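Local atomic coordinates of glucoamylase (Thermoanaerobacterium thermosaccharolyticum, PDB entry 1LF6), a protein that hydrolyses terminal alpha-1,4-linked glucose residues from starch-like chains and probably releases them one by one, from the non-reducing ends, as beta-D-glucose. Residues I124-K129 and N274-E279; K103-K108 and D278-Y283. One frame throughout, in Å; residues are numbered along the deposited sequence.

Contact 1: I124-K129 and N274-E279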
ATOM      1  N   ILE A 124      11.852  -5.320  15.271  1.00 22.18           N
ATOM      2  CA  ILE A 124      12.238  -4.892  13.932  1.00 21.63           C
ATOM      3  C   ILE A 124      12.057  -3.405  13.654  1.00 21.47           C
ATOM      4  O   ILE A 124      11.022  -2.822  13.971  1.00 23.05           O
ATOM      5  CB  ILE A 124      11.445  -5.696  12.877  1.00 23.02           C
ATOM      6  CG1 ILE A 124      11.664  -7.197  13.117  1.00 23.36           C
ATOM      7  CG2 ILE A 124      11.882  -5.303  11.465  1.00 22.65           C
ATOM      8  CD1 ILE A 124      10.740  -8.090  12.315  1.00 25.50           C
ATOM      9  N   PHE A 125      13.076  -2.810  13.039  1.00 20.72           N
ATOM     10  CA  PHE A 125      13.078  -1.395  12.680  1.00 21.86           C
ATOM     11  C   PHE A 125      14.328  -1.132  11.852  1.00 21.51           C
ATOM     12  O   PHE A 125      15.089  -2.053  11.568  1.00 22.74           O
ATOM     13  CB  PHE A 125      13.074  -0.521  13.939  1.00 21.04           C
ATOM     14  CG  PHE A 125      14.277  -0.712  14.817  1.00 21.49           C
ATOM     15  CD1 PHE A 125      15.398   0.102  14.673  1.00 22.62           C
ATOM     16  CD2 PHE A 125      14.299  -1.718  15.778  1.00 21.73           C
ATOM     17  CE1 PHE A 125      16.523  -0.086  15.474  1.00 23.49           C
ATOM     18  CE2 PHE A 125      15.417  -1.913  16.581  1.00 21.88           C
ATOM     19  CZ  PHE A 125      16.533  -1.096  16.431  1.00 21.73           C
ATOM     20  N   THR A 126      14.547   0.115  11.458  1.00 23.21           N
ATOM     21  CA  THR A 126      15.721   0.432  10.656  1.00 23.27           C
ATOM     22  C   THR A 126      16.661   1.420  11.338  1.00 24.24           C
ATOM     23  O   THR A 126      16.312   2.036  12.344  1.00 22.62           O
ATOM     24  CB  THR A 126      15.316   1.005   9.288  1.00 24.47           C
ATOM     25  OG1 THR A 126      14.509   2.173   9.476  1.00 23.80           O
ATOM     26  CG2 THR A 126      14.533  -0.031   8.490  1.00 22.18           C
ATOM     27  N   ASP A 127      17.856   1.552  10.774  1.00 25.69           N
ATOM     28  CA  ASP A 127      18.876   2.457  11.281  1.00 26.41           C
ATOM     29  C   ASP A 127      18.582   3.833  10.697  1.00 26.92           C
ATOM     30  O   ASP A 127      18.663   4.030   9.485  1.00 26.72           O
ATOM     31  CB  ASP A 127      20.260   1.958  10.839  1.00 27.79           C
ATOM     32  CG  ASP A 127      21.409   2.753  11.457  1.00 27.10           C
ATOM     33  OD1 ASP A 127      22.519   2.191  11.559  1.00 27.15           O
ATOM     34  OD2 ASP A 127      21.209   3.928  11.824  1.00 27.88           O
ATOM     35  N   VAL A 128      18.225   4.782  11.557  1.00 28.29           N
ATOM     36  CA  VAL A 128      17.895   6.129  11.106  1.00 28.08           C
ATOM     37  C   VAL A 128      19.028   6.833  10.357  1.00 28.94           C
ATOM     38  O   VAL A 128      18.781   7.724   9.542  1.00 28.94           O
ATOM     39  CB  VAL A 128      17.464   7.025  12.292  1.00 28.20           C
ATOM     40  CG1 VAL A 128      16.215   6.449  12.954  1.00 26.09           C
ATOM     41  CG2 VAL A 128      18.602   7.136  13.306  1.00 28.89           C
ATOM     42  N   LYS A 129      20.266   6.422  10.614  1.00 29.94           N
ATOM     43  CA  LYS A 129      21.423   7.048   9.977  1.00 31.57           C
ATOM     44  C   LYS A 129      21.940   6.405   8.701  1.00 31.63           C
ATOM     45  O   LYS A 129      22.583   7.075   7.892  1.00 33.27           O
ATOM     46  CB  LYS A 129      22.585   7.139  10.966  1.00 34.29           C
ATOM     47  CG  LYS A 129      22.476   8.269  11.968  1.00 34.79           C
ATOM     48  CD  LYS A 129      23.752   8.370  12.781  1.00 38.45           C
ATOM     49  CE  LYS A 129      23.822   9.683  13.538  1.00 39.68           C
ATOM     50  NZ  LYS A 129      25.146   9.851  14.202  1.00 42.37           N
ATOM     51  N   ASN A 274      15.686   3.599  20.160  1.00 26.83           N
ATOM     52  CA  ASN A 274      15.091   4.809  20.698  1.00 25.72           C
ATOM     53  C   ASN A 274      15.106   5.950  19.679  1.00 24.91           C
ATOM     54  O   ASN A 274      14.154   6.727  19.597  1.00 23.90           O
ATOM     55  CB  ASN A 274      15.811   5.240  21.985  1.00 29.52           C
ATOM     56  CG  ASN A 274      15.617   4.249  23.128  1.00 30.86           C
ATOM     57  OD1 ASN A 274      14.542   3.671  23.287  1.00 33.67           O
ATOM     58  ND2 ASN A 274      16.655   4.062  23.934  1.00 31.79           N
ATOM     59  N   ASN A 275      16.183   6.052  18.904  1.00 22.71           N
ATOM     60  CA  ASN A 275      16.289   7.103  17.893  1.00 24.86           C
ATOM     61  C   ASN A 275      15.230   6.897  16.813  1.00 24.51           C
ATOM     62  O   ASN A 275      14.666   7.857  16.285  1.00 21.55           O
ATOM     63  CB  ASN A 275      17.680   7.095  17.245  1.00 26.67           C
ATOM     64  CG  ASN A 275      18.776   7.567  18.191  1.00 29.85           C
ATOM     65  OD1 ASN A 275      19.960   7.508  17.861  1.00 32.60           O
ATOM     66  ND2 ASN A 275      18.384   8.042  19.368  1.00 30.06           N
ATOM     67  N   TYR A 276      14.973   5.636  16.481  1.00 24.55           N
ATOM     68  CA  TYR A 276      13.979   5.308  15.466  1.00 25.38           C
ATOM     69  C   TYR A 276      12.614   5.754  15.968  1.00 25.66           C
ATOM     70  O   TYR A 276      11.876   6.453  15.266  1.00 25.92           O
ATOM     71  CB  TYR A 276      13.974   3.798  15.199  1.00 24.17           C
ATOM     72  CG  TYR A 276      12.984   3.345  14.144  1.00 21.51           C
ATOM     73  CD1 TYR A 276      13.315   3.355  12.790  1.00 21.74           C
ATOM     74  CD2 TYR A 276      11.713   2.899  14.505  1.00 22.18           C
ATOM     75  CE1 TYR A 276      12.401   2.925  11.815  1.00 19.50           C
ATOM     76  CE2 TYR A 276      10.793   2.470  13.544  1.00 22.06           C
ATOM     77  CZ  TYR A 276      11.144   2.485  12.205  1.00 19.37           C
ATOM     78  OH  TYR A 276      10.235   2.054  11.263  1.00 21.56           O
ATOM     79  N   ILE A 277      12.300   5.365  17.201  1.00 26.31           N
ATOM     80  CA  ILE A 277      11.027   5.706  17.828  1.00 28.23           C
ATOM     81  C   ILE A 277      10.837   7.213  18.005  1.00 28.90           C
ATOM     82  O   ILE A 277       9.773   7.746  17.685  1.00 28.73           O
ATOM     83  CB  ILE A 277      10.892   5.015  19.208  1.00 28.31           C
ATOM     84  CG1 ILE A 277      10.884   3.498  19.025  1.00 27.88           C
ATOM     85  CG2 ILE A 277       9.620   5.473  19.909  1.00 28.38           C
ATOM     86  CD1 ILE A 277      10.958   2.716  20.330  1.00 29.93           C
ATOM     87  N   ASP A 278      11.863   7.895  18.509  1.00 29.27           N
ATOM     88  CA  ASP A 278      11.783   9.340  18.731  1.00 29.43           C
ATOM     89  C   ASP A 278      11.478  10.109  17.450  1.00 27.29           C
ATOM     90  O   ASP A 278      10.687  11.050  17.458  1.00 25.83           O
ATOM     91  CB  ASP A 278      13.089   9.885  19.329  1.00 31.08           C
ATOM     92  CG  ASP A 278      13.366   9.354  20.722  1.00 33.47           C
ATOM     93  OD1 ASP A 278      12.403   9.175  21.498  1.00 34.79           O
ATOM     94  OD2 ASP A 278      14.553   9.133  21.049  1.00 36.33           O
ATOM     95  N   GLU A 279      12.117   9.714  16.354  1.00 25.66           N
ATOM     96  CA  GLU A 279      11.905  10.386  15.079  1.00 26.53           C
ATOM     97  C   GLU A 279      10.445  10.293  14.651  1.00 25.29           C
ATOM     98  O   GLU A 279       9.858  11.275  14.186  1.00 24.53           O
ATOM     99  CB  GLU A 279      12.804   9.779  13.999  1.00 27.76           C
ATOM    100  CG  GLU A 279      13.560  10.818  13.190  1.00 32.92           C
ATOM    101  CD  GLU A 279      14.480  10.210  12.142  1.00 35.28           C
ATOM    102  OE1 GLU A 279      15.233  10.976  11.499  1.00 39.33           O
ATOM    103  OE2 GLU A 279      14.454   8.975  11.955  1.00 36.30           O
TER
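F125 lays its CB over the centre of one face of the Y276 ring, in a CH-pi contact with CB 3.7 Å from the Y276 ring centroid. The two side chains run antiparallel past one another, and their rings lie obliquely, the planes at 48°. Chi1 of -179° sets CG of Y276 anti to its backbone N; chi2 then turns the ring so that one face meets F125 CB. An aromatic residue suits the spot because it offers a broad flat face to the strand.

Polar atoms of the strand line another part of the same ring. T126 OG1 lies at the ring edge, near its plane, 3.2 Å from Y276 CE1, and T126 O is 3.3 Å from Y276 CD1. The Y276 hydroxyl has its own hydrogen bond, to L105 O.

This is the packing of helix 269-284 on the end of strand 118-126 in the N-terminal beta-sandwich domain of a prokaryotic family 15 glucoamylase.

Past the strand, V128 adds further apolar contacts: CG1 approaches Y276 CA at 3.6 Å, while CG2 meets N275 CB. A branched, compact residue can touch successive helix residues in this way. E279 extends its chain past V128, so that OE2 comes to 3.2 Å from V128 CG1. The backbone turn carrying V128 is an Asx turn, in which D127 OD2 accepts from K129 N at 2.9 Å from above the carboxylate plane; D127 OD1 forms a salt bridge with R130.

Contact 2: K103-K108 and D278-Y283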
ATOM      1  N   LYS A 103       3.067   5.708  18.475  1.00 24.09           N
ATOM      2  CA  LYS A 103       3.565   6.782  17.625  1.00 24.55           C
ATOM      3  C   LYS A 103       4.896   6.441  16.969  1.00 23.37           C
ATOM      4  O   LYS A 103       5.752   7.308  16.789  1.00 25.43           O
ATOM      5  CB  LYS A 103       3.679   8.084  18.434  1.00 25.18           C
ATOM      6  CG  LYS A 103       2.328   8.596  18.947  1.00 27.50           C
ATOM      7  CD  LYS A 103       2.455   9.843  19.815  1.00 28.22           C
ATOM      8  CE  LYS A 103       1.087  10.354  20.264  1.00 31.45           C
ATOM      9  NZ  LYS A 103       1.184  11.551  21.162  1.00 31.67           N
ATOM     10  N   SER A 104       5.064   5.167  16.621  1.00 22.92           N
ATOM     11  CA  SER A 104       6.277   4.694  15.957  1.00 22.43           C
ATOM     12  C   SER A 104       5.997   3.429  15.145  1.00 22.29           C
ATOM     13  O   SER A 104       5.246   2.549  15.575  1.00 20.88           O
ATOM     14  CB  SER A 104       7.397   4.425  16.981  1.00 22.27           C
ATOM     15  OG  SER A 104       7.012   3.477  17.962  1.00 22.82           O
ATOM     16  N   LEU A 105       6.595   3.349  13.961  1.00 22.16           N
ATOM     17  CA  LEU A 105       6.406   2.185  13.101  1.00 23.65           C
ATOM     18  C   LEU A 105       7.478   1.132  13.363  1.00 23.60           C
ATOM     19  O   LEU A 105       8.117   0.622  12.440  1.00 23.69           O
ATOM     20  CB  LEU A 105       6.402   2.600  11.624  1.00 23.24           C
ATOM     21  CG  LEU A 105       5.179   3.400  11.156  1.00 24.07           C
ATOM     22  CD1 LEU A 105       5.269   3.662   9.661  1.00 21.92           C
ATOM     23  CD2 LEU A 105       3.910   2.625  11.470  1.00 22.78           C
ATOM     24  N   GLY A 106       7.675   0.835  14.644  1.00 23.45           N
ATOM     25  CA  GLY A 106       8.634  -0.171  15.056  1.00 22.11           C
ATOM     26  C   GLY A 106       7.776  -1.328  15.520  1.00 21.35           C
ATOM     27  O   GLY A 106       6.735  -1.111  16.134  1.00 20.98           O
ATOM     28  N   TYR A 107       8.195  -2.557  15.250  1.00 20.40           N
ATOM     29  CA  TYR A 107       7.375  -3.698  15.628  1.00 20.73           C
ATOM     30  C   TYR A 107       8.029  -4.797  16.448  1.00 21.15           C
ATOM     31  O   TYR A 107       9.233  -5.058  16.354  1.00 20.05           O
ATOM     32  CB  TYR A 107       6.786  -4.348  14.373  1.00 21.38           C
ATOM     33  CG  TYR A 107       5.963  -3.420  13.512  1.00 19.31           C
ATOM     34  CD1 TYR A 107       4.572  -3.411  13.592  1.00 17.85           C
ATOM     35  CD2 TYR A 107       6.576  -2.568  12.598  1.00 19.70           C
ATOM     36  CE1 TYR A 107       3.812  -2.577  12.776  1.00 18.63           C
ATOM     37  CE2 TYR A 107       5.830  -1.730  11.780  1.00 17.91           C
ATOM     38  CZ  TYR A 107       4.448  -1.741  11.873  1.00 17.52           C
ATOM     39  OH  TYR A 107       3.711  -0.906  11.063  1.00 17.47           O
ATOM     40  N   LYS A 108       7.184  -5.451  17.237  1.00 21.42           N
ATOM     41  CA  LYS A 108       7.573  -6.571  18.068  1.00 22.62           C
ATOM     42  C   LYS A 108       6.700  -7.732  17.617  1.00 22.22           C
ATOM     43  O   LYS A 108       5.477  -7.602  17.514  1.00 22.33           O
ATOM     44  CB  LYS A 108       7.304  -6.280  19.546  1.00 23.74           C
ATOM     45  CG  LYS A 108       7.605  -7.462  20.463  1.00 27.30           C
ATOM     46  CD  LYS A 108       7.253  -7.144  21.911  1.00 28.57           C
ATOM     47  CE  LYS A 108       7.537  -8.325  22.813  1.00 31.60           C
ATOM     48  NZ  LYS A 108       7.130  -8.050  24.219  1.00 35.51           N
ATOM     49  N   ASP A 278      11.863   7.895  18.509  1.00 29.27           N
ATOM     50  CA  ASP A 278      11.783   9.340  18.731  1.00 29.43           C
ATOM     51  C   ASP A 278      11.478  10.109  17.450  1.00 27.29           C
ATOM     52  O   ASP A 278      10.687  11.050  17.458  1.00 25.83           O
ATOM     53  CB  ASP A 278      13.089   9.885  19.329  1.00 31.08           C
ATOM     54  CG  ASP A 278      13.366   9.354  20.722  1.00 33.47           C
ATOM     55  OD1 ASP A 278      12.403   9.175  21.498  1.00 34.79           O
ATOM     56  OD2 ASP A 278      14.553   9.133  21.049  1.00 36.33           O
ATOM     57  N   GLU A 279      12.117   9.714  16.354  1.00 25.66           N
ATOM     58  CA  GLU A 279      11.905  10.386  15.079  1.00 26.53           C
ATOM     59  C   GLU A 279      10.445  10.293  14.651  1.00 25.29           C
ATOM     60  O   GLU A 279       9.858  11.275  14.186  1.00 24.53           O
ATOM     61  CB  GLU A 279      12.804   9.779  13.999  1.00 27.76           C
ATOM     62  CG  GLU A 279      13.560  10.818  13.190  1.00 32.92           C
ATOM     63  CD  GLU A 279      14.480  10.210  12.142  1.00 35.28           C
ATOM     64  OE1 GLU A 279      15.233  10.976  11.499  1.00 39.33           O
ATOM     65  OE2 GLU A 279      14.454   8.975  11.955  1.00 36.30           O
ATOM     66  N   TRP A 280       9.865   9.107  14.809  1.00 23.80           N
ATOM     67  CA  TRP A 280       8.472   8.881  14.451  1.00 24.42           C
ATOM     68  C   TRP A 280       7.519   9.577  15.418  1.00 25.21           C
ATOM     69  O   TRP A 280       6.475  10.084  15.011  1.00 26.27           O
ATOM     70  CB  TRP A 280       8.175   7.378  14.422  1.00 22.97           C
ATOM     71  CG  TRP A 280       8.417   6.761  13.084  1.00 22.31           C
ATOM     72  CD1 TRP A 280       9.292   5.756  12.785  1.00 22.44           C
ATOM     73  CD2 TRP A 280       7.795   7.132  11.849  1.00 22.42           C
ATOM     74  NE1 TRP A 280       9.257   5.480  11.439  1.00 21.28           N
ATOM     75  CE2 TRP A 280       8.344   6.311  10.840  1.00 22.31           C
ATOM     76  CE3 TRP A 280       6.825   8.083  11.496  1.00 22.35           C
ATOM     77  CZ2 TRP A 280       7.957   6.409   9.500  1.00 22.80           C
ATOM     78  CZ3 TRP A 280       6.439   8.183  10.167  1.00 22.30           C
ATOM     79  CH2 TRP A 280       7.005   7.349   9.182  1.00 23.59           C
ATOM     80  N   THR A 281       7.879   9.585  16.697  1.00 24.58           N
ATOM     81  CA  THR A 281       7.056  10.217  17.719  1.00 24.35           C
ATOM     82  C   THR A 281       7.012  11.717  17.464  1.00 24.75           C
ATOM     83  O   THR A 281       5.963  12.350  17.581  1.00 24.12           O
ATOM     84  CB  THR A 281       7.626   9.945  19.126  1.00 23.89           C
ATOM     85  OG1 THR A 281       7.740   8.532  19.322  1.00 21.20           O
ATOM     86  CG2 THR A 281       6.708  10.511  20.197  1.00 24.01           C
ATOM     87  N   LYS A 282       8.159  12.274  17.099  1.00 25.71           N
ATOM     88  CA  LYS A 282       8.272  13.696  16.801  1.00 26.46           C
ATOM     89  C   LYS A 282       7.274  14.081  15.711  1.00 26.33           C
ATOM     90  O   LYS A 282       6.611  15.121  15.783  1.00 24.94           O
ATOM     91  CB  LYS A 282       9.690  14.008  16.325  1.00 28.32           C
ATOM     92  CG  LYS A 282       9.898  15.445  15.897  1.00 31.18           C
ATOM     93  CD  LYS A 282      11.283  15.635  15.312  1.00 34.20           C
ATOM     94  CE  LYS A 282      11.521  17.082  14.927  1.00 36.62           C
ATOM     95  NZ  LYS A 282      12.905  17.275  14.409  1.00 37.96           N
ATOM     96  N   TYR A 283       7.178  13.238  14.690  1.00 24.86           N
ATOM     97  CA  TYR A 283       6.254  13.497  13.597  1.00 23.94           C
ATOM     98  C   TYR A 283       4.805  13.425  14.054  1.00 22.36           C
ATOM     99  O   TYR A 283       4.012  14.300  13.724  1.00 22.08           O
ATOM    100  CB  TYR A 283       6.468  12.507  12.451  1.00 23.76           C
ATOM    101  CG  TYR A 283       5.389  12.613  11.399  1.00 26.27           C
ATOM    102  CD1 TYR A 283       4.439  11.601  11.237  1.00 25.68           C
ATOM    103  CD2 TYR A 283       5.290  13.746  10.592  1.00 24.00           C
ATOM    104  CE1 TYR A 283       3.415  11.719  10.289  1.00 26.20           C
ATOM    105  CE2 TYR A 283       4.274  13.876   9.646  1.00 24.90           C
ATOM    106  CZ  TYR A 283       3.341  12.860   9.498  1.00 25.58           C
ATOM    107  OH  TYR A 283       2.351  12.980   8.551  1.00 26.12           O
TER
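K103 and S104, which rest against T281 and W280, are tied to one polar atom: OG1 of T101 is hydrogen-bonded both to K103 N and to S104 OG. A small hydroxyl side chain suits position 104, since S104 CB sits 4.0 Å from W280 CB while OG is turned to T101. K103 O faces the helix backbone and comes within 3.1 Å of T281 N, but the angle is too poor for a hydrogen bond. The T281 hydroxyl is hydrogen-bonded to I277 O, one turn back in its own helix, and K103 NZ reaches N285 OD1.

The apolar part belongs to L105 and W280. Their side chains cross obliquely, with L105 CD1 anti to its CA (chi2 -176°), over a face of the six-membered ring and 4.2 Å from its centroid. The closest approach of the two side chains is 3.8 Å, from L105 CD1 to W280 CZ2. L105, the central residue of an inverse gamma turn, also sets its N over a face of the indole, 3.8 Å from W280 CD1. Tryptophan combines this wide surface with an N-H that bonds to T42 O; an alanine here would probably leave that carbonyl without its donor and L105 CD1 without its aromatic support.

The turn leads into strand 107-113 of the sandwich, while M303 of helix 296-306 touches both L105 and W280, bringing helix 269-284, helix 296-306 and the turn before strand 107-113 together.

How the contacts relate
Contacts 1 and 2 are successive bites of one helix, 269-284, and their centres lie 7 Å apart. Contact 1 uses the end of strand 118-126 and the loop after it, contact 2 the turn leading into 107-113, its neighbour in the sheet. The two strands are joined here by a probable hydrogen bond of 2.8 Å from I124 N to Y107 O. The bond of the Y276 hydroxyl, with OH 2.8 Å from L105 O, ties the contacts together, as does the edge-to-face packing of Y276 and W280, the main aromatic residue of each. Both contacts lie away from the probable catalytic residues E435 and E438, so they concern the architecture of the N-terminal domain.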